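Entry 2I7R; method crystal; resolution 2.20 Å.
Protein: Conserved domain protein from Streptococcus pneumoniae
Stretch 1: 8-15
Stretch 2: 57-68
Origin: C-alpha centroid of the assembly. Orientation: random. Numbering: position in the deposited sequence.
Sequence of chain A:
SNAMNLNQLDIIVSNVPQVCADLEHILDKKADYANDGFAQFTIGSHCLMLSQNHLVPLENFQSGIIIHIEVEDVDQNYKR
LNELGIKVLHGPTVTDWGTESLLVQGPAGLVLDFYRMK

Stretch 1 8-15: QLDIIVSN
Stretch 2, residues 57-68: PLENFQSGIIIH

The contact joins a strand, residues 8–12, and the loop that follows it to a segment that runs as an irregular chain from P57 to G64 and then enters a strand at I65; touching residues are at least 46 apart in sequence. The two chains run in roughly opposite directions and bury 400 Å² between them, summed over both sides. They lie close at one end and apart at the other: the CA atoms of I12 and N60 are 5.0 Å apart, whereas those of L9 and I67 are separated by 9.6 Å, a gap that only side chains bridge.

The close end is fixed by one backbone hydrogen bond, from F61 N to I12 O, at 2.8 Å and nearly linear (174° at the hydrogen). I12 is still extended (phi/psi -91/122), and N60 and F61 adopt polyproline-like angles (-59/152 and -62/136). The same carbonyl receives a longer CA-H...O contact, with N60 CA 3.6 Å from I12 O.

I12 has the largest covered area of any residue here. Its CA-to-CB bond points toward the second stretch, and chi1 and chi2 are both m (-51° and -41°). In this conformation CG1 lies 3.9 Å from L58 CD1, while CG2 sits 3.3 Å from N60 OD1 and is also close to L58 CD1. L58, fully extended in its backbone (-167/177), also points toward stretch 1 and takes the p, p rotamer (50°, 51°), which brings CD1 to I12. The CA-to-CB bond of E59, between L58 and N60, points away, with chi1 m and chi2 t, but its carbonyl remains near I12, with E59 O 4.2 Å from I12 CB.

The CA-to-CB bond of N60 points sideways, with chi1 m (-62°) and chi2 -16°. Its ND2 is 3.7 Å from S14 CB, a van der Waals approach, while OD1 is hydrogen-bonded elsewhere in the structure. S14 has chi1 p (64°) at -81/-23, after V13, whose CA-to-CB bond points away.

Deeper in, I11 leaves its backbone sideways with chi1 and chi2 both m (-44° and -55°) and touches two partners. Its CG2 packs 3.7 Å from F61 CB and meets the aromatic ring obliquely; its CD1 reaches I65 CD1 at 4.0 Å. F61 starts toward stretch 1, but chi1 t (179°) and chi2 73° lead the end of its side chain away, leaving CB as the closest point to I11. I65 uses chi1 p (81°) and chi2 t (180°) to present CD1 to I11.

At the wide end, L9 (-127/128; chi1 t 168°, chi2 p 69°) and I67 (-102/110; chi1 m -74°, chi2 t 162°) point toward each other's stretch and meet with L9 CD2 4.1 Å from I67 CG1. Just before the strand, G64 at 100/18 occupies a backbone region where a CB would jam against the preceding carbonyl O. Q8, chi1 and chi2 both t, stays out of reach; its NE2 instead donates to D10 OD1 at 2.9 Å, along the strand.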

# COMPACT_ATOMS: atom_id res chain seq x y z
N GLN A 8 2.89 1.72 7.01
CA GLN A 8 2.20 0.44 7.13
C GLN A 8 1.05 0.38 6.13
O GLN A 8 0.32 1.34 5.94
CB GLN A 8 1.66 0.29 8.56
CG GLN A 8 0.97 -1.02 8.83
CD GLN A 8 0.51 -1.18 10.29
OE1 GLN A 8 1.21 -0.77 11.22
NE2 GLN A 8 -0.66 -1.79 10.48
N LEU A 9 0.90 -0.77 5.51
CA LEU A 9 -0.19 -0.99 4.60
C LEU A 9 -0.87 -2.27 5.06
O LEU A 9 -0.20 -3.28 5.29
CB LEU A 9 0.35 -1.12 3.16
CG LEU A 9 -0.60 -1.64 2.09
CD1 LEU A 9 -1.72 -0.61 1.77
CD2 LEU A 9 0.18 -2.00 0.84
N ASP A 10 -2.19 -2.21 5.24
CA ASP A 10 -2.93 -3.43 5.54
C ASP A 10 -3.68 -3.90 4.31
O ASP A 10 -4.27 -3.09 3.61
CB ASP A 10 -3.97 -3.22 6.64
CG ASP A 10 -3.40 -2.65 7.92
OD1 ASP A 10 -2.17 -2.55 8.07
OD2 ASP A 10 -4.24 -2.28 8.77
N ILE A 11 -3.71 -5.20 4.10
CA ILE A 11 -4.55 -5.84 3.09
C ILE A 11 -5.58 -6.69 3.83
O ILE A 11 -5.22 -7.57 4.64
CB ILE A 11 -3.74 -6.79 2.12
CG1 ILE A 11 -2.42 -6.15 1.65
CG2 ILE A 11 -4.66 -7.28 0.96
CD1 ILE A 11 -2.58 -4.77 0.98
N ILE A 12 -6.86 -6.45 3.54
CA ILE A 12 -7.94 -7.19 4.18
C ILE A 12 -8.26 -8.41 3.30
O ILE A 12 -8.58 -8.27 2.09
CB ILE A 12 -9.20 -6.33 4.34
CG1 ILE A 12 -8.89 -5.00 5.01
CG2 ILE A 12 -10.30 -7.10 5.06
CD1 ILE A 12 -7.91 -5.10 6.17
N VAL A 13 -8.15 -9.60 3.90
CA VAL A 13 -8.32 -10.89 3.21
C VAL A 13 -9.06 -11.89 4.13
O VAL A 13 -8.95 -11.79 5.35
CB VAL A 13 -6.95 -11.47 2.71
CG1 VAL A 13 -6.26 -10.49 1.74
CG2 VAL A 13 -6.00 -11.84 3.89
N SER A 14 -9.78 -12.85 3.56
CA SER A 14 -10.51 -13.82 4.40
C SER A 14 -9.66 -14.97 4.92
O SER A 14 -9.99 -15.58 5.94
CB SER A 14 -11.72 -14.39 3.65
OG SER A 14 -11.25 -15.11 2.53
N ASN A 15 -8.55 -15.26 4.25
CA ASN A 15 -7.75 -16.42 4.63
C ASN A 15 -6.30 -16.05 4.86
O ASN A 15 -5.41 -16.36 4.06
CB ASN A 15 -7.89 -17.53 3.58
CG ASN A 15 -7.30 -18.84 4.05
OD1 ASN A 15 -6.63 -18.92 5.09
ND2 ASN A 15 -7.53 -19.89 3.27
N PRO A 57 -15.68 -0.26 8.33
CA PRO A 57 -16.50 -0.87 7.30
C PRO A 57 -15.81 -0.82 5.92
O PRO A 57 -15.49 0.25 5.41
CB PRO A 57 -17.79 -0.02 7.33
CG PRO A 57 -17.81 0.59 8.72
CD PRO A 57 -16.36 0.88 8.97
N LEU A 58 -15.55 -2.00 5.34
CA LEU A 58 -14.95 -2.10 4.00
C LEU A 58 -15.09 -3.54 3.50
O LEU A 58 -15.56 -4.41 4.22
CB LEU A 58 -13.47 -1.61 4.00
CG LEU A 58 -12.48 -2.17 5.05
CD1 LEU A 58 -12.51 -3.66 5.07
CD2 LEU A 58 -11.05 -1.69 4.84
N GLU A 59 -14.66 -3.80 2.27
CA GLU A 59 -14.74 -5.14 1.71
C GLU A 59 -13.36 -5.79 1.68
O GLU A 59 -12.35 -5.11 1.81
CB GLU A 59 -15.33 -5.05 0.30
CG GLU A 59 -16.62 -4.31 0.23
CD GLU A 59 -17.19 -4.23 -1.18
OE1 GLU A 59 -16.43 -4.35 -2.15
OE2 GLU A 59 -18.39 -4.03 -1.34
N ASN A 60 -13.29 -7.10 1.54
CA ASN A 60 -12.01 -7.73 1.27
C ASN A 60 -11.42 -7.19 -0.03
O ASN A 60 -12.13 -6.70 -0.95
CB ASN A 60 -12.10 -9.26 1.25
CG ASN A 60 -12.53 -9.83 2.60
OD1 ASN A 60 -12.49 -9.14 3.62
ND2 ASN A 60 -12.99 -11.05 2.60
N PHE A 61 -10.09 -7.23 -0.05
CA PHE A 61 -9.32 -6.72 -1.15
C PHE A 61 -9.69 -7.53 -2.36
O PHE A 61 -9.80 -8.73 -2.27
CB PHE A 61 -7.81 -6.87 -0.89
CG PHE A 61 -6.97 -6.35 -2.03
CD1 PHE A 61 -6.86 -4.98 -2.26
CD2 PHE A 61 -6.35 -7.23 -2.91
CE1 PHE A 61 -6.09 -4.49 -3.33
CE2 PHE A 61 -5.59 -6.74 -4.00
CZ PHE A 61 -5.46 -5.38 -4.21
N GLN A 62 -9.88 -6.85 -3.48
CA GLN A 62 -10.08 -7.48 -4.76
C GLN A 62 -8.87 -7.27 -5.67
O GLN A 62 -8.07 -8.18 -5.89
CB GLN A 62 -11.41 -6.98 -5.37
CG GLN A 62 -12.63 -7.63 -4.62
CD GLN A 62 -13.98 -7.08 -5.04
OE1 GLN A 62 -14.21 -6.80 -6.23
NE2 GLN A 62 -14.89 -6.92 -4.06
N SER A 63 -8.70 -6.07 -6.21
CA SER A 63 -7.59 -5.83 -7.13
C SER A 63 -7.23 -4.35 -7.08
O SER A 63 -7.75 -3.62 -6.26
CB SER A 63 -7.96 -6.29 -8.57
OG SER A 63 -6.80 -6.49 -9.39
N GLY A 64 -6.31 -3.93 -7.95
CA GLY A 64 -6.10 -2.51 -8.15
C GLY A 64 -4.92 -1.88 -7.44
O GLY A 64 -4.86 -0.68 -7.32
N ILE A 65 -3.96 -2.67 -6.98
CA ILE A 65 -2.74 -2.05 -6.47
C ILE A 65 -1.50 -2.77 -6.96
O ILE A 65 -1.55 -3.93 -7.38
CB ILE A 65 -2.72 -1.96 -4.90
CG1 ILE A 65 -2.29 -3.30 -4.28
CG2 ILE A 65 -4.08 -1.33 -4.36
CD1 ILE A 65 -2.22 -3.32 -2.72
N ILE A 66 -0.39 -2.05 -6.93
CA ILE A 66 0.94 -2.63 -7.14
C ILE A 66 1.80 -2.19 -5.95
O ILE A 66 1.87 -1.01 -5.61
CB ILE A 66 1.57 -2.18 -8.50
CG1 ILE A 66 0.68 -2.68 -9.67
CG2 ILE A 66 3.00 -2.66 -8.64
CD1 ILE A 66 1.08 -2.20 -11.05
N ILE A 67 2.41 -3.18 -5.32
CA ILE A 67 3.29 -2.99 -4.17
C ILE A 67 4.70 -3.11 -4.73
O ILE A 67 5.11 -4.21 -5.14
CB ILE A 67 3.05 -4.13 -3.14
CG1 ILE A 67 1.71 -3.95 -2.37
CG2 ILE A 67 4.22 -4.28 -2.23
CD1 ILE A 67 1.29 -5.27 -1.71
N HIS A 68 5.42 -1.99 -4.77
CA HIS A 68 6.79 -1.96 -5.32
C HIS A 68 7.81 -2.14 -4.22
O HIS A 68 7.80 -1.41 -3.22
CB HIS A 68 7.11 -0.65 -6.05
CG HIS A 68 6.17 -0.32 -7.19
ND1 HIS A 68 6.48 -0.58 -8.51
CD2 HIS A 68 4.96 0.27 -7.19
CE1 HIS A 68 5.47 -0.21 -9.27
NE2 HIS A 68 4.55 0.34 -8.50